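Local coordinates for protein immunomodulatory active chitinase (Trichuris suis, PDB 6G9C) that probably binds and hydrolyses chitin as a secreted family 18 glycoside hydrolase, and has immunomodulatory properties in inflammatory lung disease, at residues A[94-107]-A[137-149]. Numbering follows the deposited sequence.
Sequences MKQKSSQPDLKVLL and VSFLQQNKFDGFD
The ring of Phe-145 is sandwiched between Met-94 and Leu-107. Leu-107 CB stands over the middle of one face, 3.8 Å from the ring centroid, while Met-94 CE lies over the opposite face, offset toward the rim; both are CH-pi contacts. Met-94 reaches this position through a bend in its chain (chi2 -47°) followed by an extended terminal bond, which also brings CE to 3.5 Å from Lys-144 O. Leu-107 has CG anti to its backbone N (chi1 -178°), and its two methyls diverge: CD1 meets CZ of Phe-145, whereas CD2 lies at the edge of the Phe-139 ring, 3.5 Å from Phe-139 CD2. Leu-140 CD2 packs against Leu-107 CB, and Asn-143 ND2 sits above the Phe-139 ring while donating to Phe-139 O. The contact joins strands 104-110 and 147-151 of the TIM barrel, the end of helix 126-142, closed by a Schellman motif with Lys-144 at positive phi, and, through Met-94, the end of helix 85-94. Asp-146, Asp-149 and Asp-151 are the aspartates of the DxxDxDxE signature, probably part of the active site as in family 18 chitinases. Between the strands, Leu-107 N donates to Gly-147 O and Leu-107 O accepts from Asp-149 N; Asp-149 itself turns its carboxylate to Ser-108, Tyr-38 and Thr-189. Just before strand 147-151, Asp-146 N donates to Val-105 O (2.8 Å). Two donors grip Asp-146 OD2: Val-105 N on its anti lone pair (2.9 Å) and Lys-97 NZ on its syn lone pair, a 2.7 Å salt bridge. The extended Lys-97 side chain comes from the opposite direction to that of Asp-146, and a water connects its NZ to Lys-144 O.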
loop_
_atom_site.group_PDB
_atom_site.type_symbol
_atom_site.label_atom_id
_atom_site.label_comp_id
_atom_site.label_asym_id
_atom_site.label_seq_id
_atom_site.Cartn_x
_atom_site.Cartn_y
_atom_site.Cartn_z
ATOM N N MET A 94 6.862 2.622 2.264
ATOM C CA MET A 94 5.450 2.247 2.180
ATOM C C MET A 94 5.261 0.730 2.188
ATOM O O MET A 94 4.239 0.239 2.680
ATOM C CB MET A 94 4.806 2.835 0.917
ATOM C CG MET A 94 4.834 4.338 0.833
ATOM S SD MET A 94 4.320 5.142 2.360
ATOM C CE MET A 94 4.580 6.855 1.878
ATOM N N LYS A 95 6.222 -0.016 1.628
ATOM C CA LYS A 95 6.168 -1.478 1.612
ATOM C C LYS A 95 5.992 -2.064 3.008
ATOM O O LYS A 95 5.409 -3.144 3.166
ATOM C CB LYS A 95 7.460 -2.049 1.019
ATOM C CG LYS A 95 7.574 -2.119 -0.488
ATOM C CD LYS A 95 8.812 -2.958 -0.844
ATOM C CE LYS A 95 9.066 -3.046 -2.341
ATOM N NZ LYS A 95 10.037 -4.142 -2.663
ATOM N N GLN A 96 6.541 -1.397 4.026
ATOM C CA GLN A 96 6.478 -1.914 5.387
ATOM C C GLN A 96 5.054 -2.027 5.904
ATOM O O GLN A 96 4.821 -2.724 6.896
ATOM C CB GLN A 96 7.301 -1.016 6.310
ATOM C CG GLN A 96 8.751 -0.964 5.896
ATOM C CD GLN A 96 9.343 -2.337 5.791
ATOM O OE1 GLN A 96 9.858 -2.725 4.738
ATOM N NE2 GLN A 96 9.258 -3.099 6.880
ATOM N N LYS A 97 4.095 -1.361 5.259
ATOM C CA LYS A 97 2.702 -1.525 5.647
ATOM C C LYS A 97 2.210 -2.949 5.441
ATOM O O LYS A 97 1.196 -3.331 6.033
ATOM C CB LYS A 97 1.820 -0.556 4.859
ATOM C CG LYS A 97 2.128 0.908 5.134
ATOM C CD LYS A 97 1.113 1.817 4.425
ATOM C CE LYS A 97 1.312 3.274 4.805
ATOM N NZ LYS A 97 0.251 4.155 4.157
ATOM N N SER A 98 2.893 -3.733 4.599
ATOM C CA SER A 98 2.490 -5.115 4.354
ATOM C C SER A 98 2.613 -5.971 5.610
ATOM O O SER A 98 1.757 -6.822 5.876
ATOM C CB SER A 98 3.332 -5.708 3.227
ATOM O OG SER A 98 3.109 -4.983 2.031
ATOM N N SER A 99 3.666 -5.772 6.394
ATOM C CA SER A 99 3.808 -6.516 7.639
ATOM C C SER A 99 3.268 -5.759 8.846
ATOM O O SER A 99 3.237 -6.320 9.944
ATOM C CB SER A 99 5.274 -6.899 7.866
ATOM O OG SER A 99 6.146 -5.899 7.375
ATOM N N GLN A 100 2.818 -4.517 8.663
ATOM C CA GLN A 100 2.245 -3.727 9.752
ATOM C C GLN A 100 1.140 -2.850 9.179
ATOM O O GLN A 100 1.362 -1.678 8.839
ATOM C CB GLN A 100 3.308 -2.879 10.451
ATOM C CG GLN A 100 2.833 -2.238 11.753
ATOM C CD GLN A 100 3.720 -1.103 12.202
ATOM O OE1 GLN A 100 4.935 -1.149 12.031
ATOM N NE2 GLN A 100 3.114 -0.060 12.770
ATOM N N PRO A 101 -0.082 -3.384 9.076
ATOM C CA PRO A 101 -1.150 -2.666 8.358
ATOM C C PRO A 101 -1.516 -1.316 8.959
ATOM O O PRO A 101 -1.953 -0.431 8.216
ATOM C CB PRO A 101 -2.332 -3.650 8.416
ATOM C CG PRO A 101 -1.713 -4.986 8.686
ATOM C CD PRO A 101 -0.498 -4.733 9.508
ATOM N N ASP A 102 -1.329 -1.113 10.266
ATOM C CA ASP A 102 -1.686 0.157 10.896
ATOM C C ASP A 102 -0.610 1.230 10.752
ATOM O O ASP A 102 -0.820 2.351 11.217
ATOM C CB ASP A 102 -1.993 -0.055 12.384
ATOM C CG ASP A 102 -0.732 -0.244 13.230
ATOM O OD1 ASP A 102 0.256 -0.805 12.718
ATOM O OD2 ASP A 102 -0.732 0.162 14.412
ATOM N N LEU A 103 0.533 0.914 10.146
ATOM C CA LEU A 103 1.612 1.888 10.002
ATOM C C LEU A 103 1.146 3.120 9.233
ATOM O O LEU A 103 0.486 3.002 8.202
ATOM C CB LEU A 103 2.794 1.234 9.279
ATOM C CG LEU A 103 4.043 2.085 9.053
ATOM C CD1 LEU A 103 4.618 2.521 10.388
ATOM C CD2 LEU A 103 5.076 1.297 8.242
ATOM N N LYS A 104 1.472 4.304 9.748
ATOM C CA LYS A 104 1.257 5.565 9.048
ATOM C C LYS A 104 2.610 6.182 8.720
ATOM O O LYS A 104 3.507 6.195 9.564
ATOM C CB LYS A 104 0.438 6.542 9.898
ATOM C CG LYS A 104 -0.897 6.009 10.401
ATOM C CD LYS A 104 -1.763 5.572 9.254
ATOM C CE LYS A 104 -3.174 5.234 9.717
ATOM N NZ LYS A 104 -3.728 4.075 8.958
ATOM N N VAL A 105 2.754 6.716 7.509
ATOM C CA VAL A 105 4.012 7.311 7.066
ATOM C C VAL A 105 3.746 8.764 6.696
ATOM O O VAL A 105 2.956 9.041 5.782
ATOM C CB VAL A 105 4.615 6.553 5.873
ATOM C CG1 VAL A 105 5.966 7.149 5.494
ATOM C CG2 VAL A 105 4.757 5.067 6.188
ATOM N N LEU A 106 4.426 9.683 7.380
ATOM C CA LEU A 106 4.273 11.116 7.162
ATOM C C LEU A 106 5.545 11.662 6.532
ATOM O O LEU A 106 6.642 11.153 6.775
ATOM C CB LEU A 106 3.993 11.858 8.476
ATOM C CG LEU A 106 2.659 11.611 9.194
ATOM C CD1 LEU A 106 2.723 10.349 10.062
ATOM C CD2 LEU A 106 2.297 12.827 10.038
ATOM N N LEU A 107 5.396 12.685 5.704
ATOM C CA LEU A 107 6.532 13.351 5.083
ATOM C C LEU A 107 6.920 14.566 5.913
ATOM O O LEU A 107 6.074 15.419 6.193
ATOM C CB LEU A 107 6.186 13.785 3.654
ATOM C CG LEU A 107 7.307 14.463 2.855
ATOM C CD1 LEU A 107 8.520 13.500 2.708
ATOM C CD2 LEU A 107 6.776 14.904 1.494
ATOM N N VAL A 137 0.153 19.294 -1.072
ATOM C CA VAL A 137 -0.962 18.349 -1.101
ATOM C C VAL A 137 -0.836 17.416 -2.294
ATOM O O VAL A 137 -1.039 16.194 -2.176
ATOM C CB VAL A 137 -2.303 19.104 -1.100
ATOM C CG1 VAL A 137 -3.373 18.273 -1.761
ATOM C CG2 VAL A 137 -2.698 19.433 0.319
ATOM N N SER A 138 -0.447 17.966 -3.446
ATOM C CA SER A 138 -0.219 17.136 -4.624
ATOM C C SER A 138 0.908 16.139 -4.382
ATOM O O SER A 138 0.776 14.951 -4.696
ATOM C CB SER A 138 0.084 18.016 -5.838
ATOM O OG SER A 138 -1.007 18.878 -6.119
ATOM N N PHE A 139 2.022 16.606 -3.810
ATOM C CA PHE A 139 3.167 15.729 -3.580
ATOM C C PHE A 139 2.819 14.617 -2.603
ATOM O O PHE A 139 3.226 13.465 -2.793
ATOM C CB PHE A 139 4.356 16.542 -3.055
ATOM C CG PHE A 139 5.669 15.808 -3.109
ATOM C CD1 PHE A 139 6.411 15.769 -4.278
ATOM C CD2 PHE A 139 6.166 15.161 -1.979
ATOM C CE1 PHE A 139 7.635 15.095 -4.324
ATOM C CE2 PHE A 139 7.386 14.481 -2.015
ATOM C CZ PHE A 139 8.121 14.446 -3.185
ATOM N N LEU A 140 2.066 14.947 -1.549
ATOM C CA LEU A 140 1.683 13.951 -0.554
ATOM C C LEU A 140 0.826 12.859 -1.177
ATOM O O LEU A 140 1.097 11.664 -0.998
ATOM C CB LEU A 140 0.940 14.619 0.605
ATOM C CG LEU A 140 1.767 15.515 1.543
ATOM C CD1 LEU A 140 0.850 16.294 2.485
ATOM C CD2 LEU A 140 2.841 14.718 2.316
ATOM N N GLN A 141 -0.215 13.251 -1.923
ATOM C CA GLN A 141 -1.131 12.259 -2.476
ATOM C C GLN A 141 -0.487 11.475 -3.613
ATOM O O GLN A 141 -0.728 10.269 -3.747
ATOM C CB GLN A 141 -2.436 12.916 -2.947
ATOM C CG GLN A 141 -3.312 13.440 -1.805
ATOM C CD GLN A 141 -4.798 13.092 -1.969
ATOM O OE1 GLN A 141 -5.371 13.243 -3.047
ATOM N NE2 GLN A 141 -5.426 12.642 -0.883
ATOM N N GLN A 142 0.341 12.131 -4.439
ATOM C CA GLN A 142 1.012 11.414 -5.518
ATOM C C GLN A 142 1.901 10.303 -4.971
ATOM O O GLN A 142 2.071 9.268 -5.620
ATOM C CB GLN A 142 1.851 12.369 -6.372
ATOM C CG GLN A 142 1.039 13.316 -7.275
ATOM C CD GLN A 142 1.842 14.525 -7.772
ATOM O OE1 GLN A 142 2.953 14.800 -7.305
ATOM N NE2 GLN A 142 1.265 15.260 -8.718
ATOM N N ASN A 143 2.454 10.487 -3.774
ATOM C CA ASN A 143 3.442 9.566 -3.239
ATOM C C ASN A 143 2.903 8.739 -2.081
ATOM O O ASN A 143 3.680 8.034 -1.409
ATOM C CB ASN A 143 4.704 10.343 -2.853
ATOM C CG ASN A 143 5.445 10.865 -4.082
ATOM O OD1 ASN A 143 6.052 10.092 -4.824
ATOM N ND2 ASN A 143 5.362 12.169 -4.324
ATOM N N LYS A 144 1.583 8.780 -1.861
ATOM C CA LYS A 144 0.869 7.864 -0.970
ATOM C C LYS A 144 1.184 8.111 0.499
ATOM O O LYS A 144 1.100 7.191 1.312
ATOM C CB LYS A 144 1.161 6.394 -1.322
ATOM C CG LYS A 144 0.980 6.047 -2.791
ATOM C CD LYS A 144 -0.448 6.246 -3.233
ATOM C CE LYS A 144 -0.871 5.142 -4.196
ATOM N NZ LYS A 144 0.035 5.042 -5.371
ATOM N N PHE A 145 1.554 9.338 0.862
ATOM C CA PHE A 145 1.791 9.646 2.264
ATOM C C PHE A 145 0.476 9.738 3.036
ATOM O O PHE A 145 -0.591 10.037 2.481
ATOM C CB PHE A 145 2.589 10.951 2.409
ATOM C CG PHE A 145 4.056 10.783 2.114
ATOM C CD1 PHE A 145 4.915 10.289 3.086
ATOM C CD2 PHE A 145 4.562 11.078 0.861
ATOM C CE1 PHE A 145 6.265 10.099 2.817
ATOM C CE2 PHE A 145 5.919 10.903 0.586
ATOM C CZ PHE A 145 6.765 10.406 1.563
ATOM N N ASP A 146 0.565 9.453 4.331
ATOM C CA ASP A 146 -0.556 9.540 5.256
ATOM C C ASP A 146 -0.647 10.890 5.954
ATOM O O ASP A 146 -1.623 11.134 6.671
ATOM C CB ASP A 146 -0.428 8.444 6.317
ATOM C CG ASP A 146 -0.525 7.062 5.718
ATOM O OD1 ASP A 146 -1.569 6.762 5.097
ATOM O OD2 ASP A 146 0.463 6.295 5.817
ATOM N N GLY A 147 0.351 11.749 5.801
ATOM C CA GLY A 147 0.342 12.983 6.563
ATOM C C GLY A 147 1.589 13.793 6.311
ATOM O O GLY A 147 2.474 13.402 5.542
ATOM N N PHE A 148 1.635 14.948 6.983
ATOM C CA PHE A 148 2.675 15.949 6.819
ATOM C C PHE A 148 3.200 16.350 8.188
ATOM O O PHE A 148 2.417 16.548 9.122
ATOM C CB PHE A 148 2.130 17.191 6.095
ATOM C CG PHE A 148 3.128 18.307 5.984
ATOM C CD1 PHE A 148 4.352 18.091 5.381
ATOM C CD2 PHE A 148 2.836 19.574 6.476
ATOM C CE1 PHE A 148 5.284 19.125 5.262
ATOM C CE2 PHE A 148 3.757 20.616 6.367
ATOM C CZ PHE A 148 4.986 20.387 5.757
ATOM N N ASP A 149 4.524 16.471 8.302
ATOM C CA ASP A 149 5.197 16.854 9.543
ATOM C C ASP A 149 6.047 18.093 9.267
ATOM O O ASP A 149 7.022 18.031 8.505
ATOM C CB ASP A 149 6.041 15.682 10.069
ATOM C CG ASP A 149 6.853 16.048 11.288
ATOM O OD1 ASP A 149 6.245 16.454 12.306
ATOM O OD2 ASP A 149 8.094 15.912 11.233
HETATM O O HOH W 1 0.928 4.485 1.567
#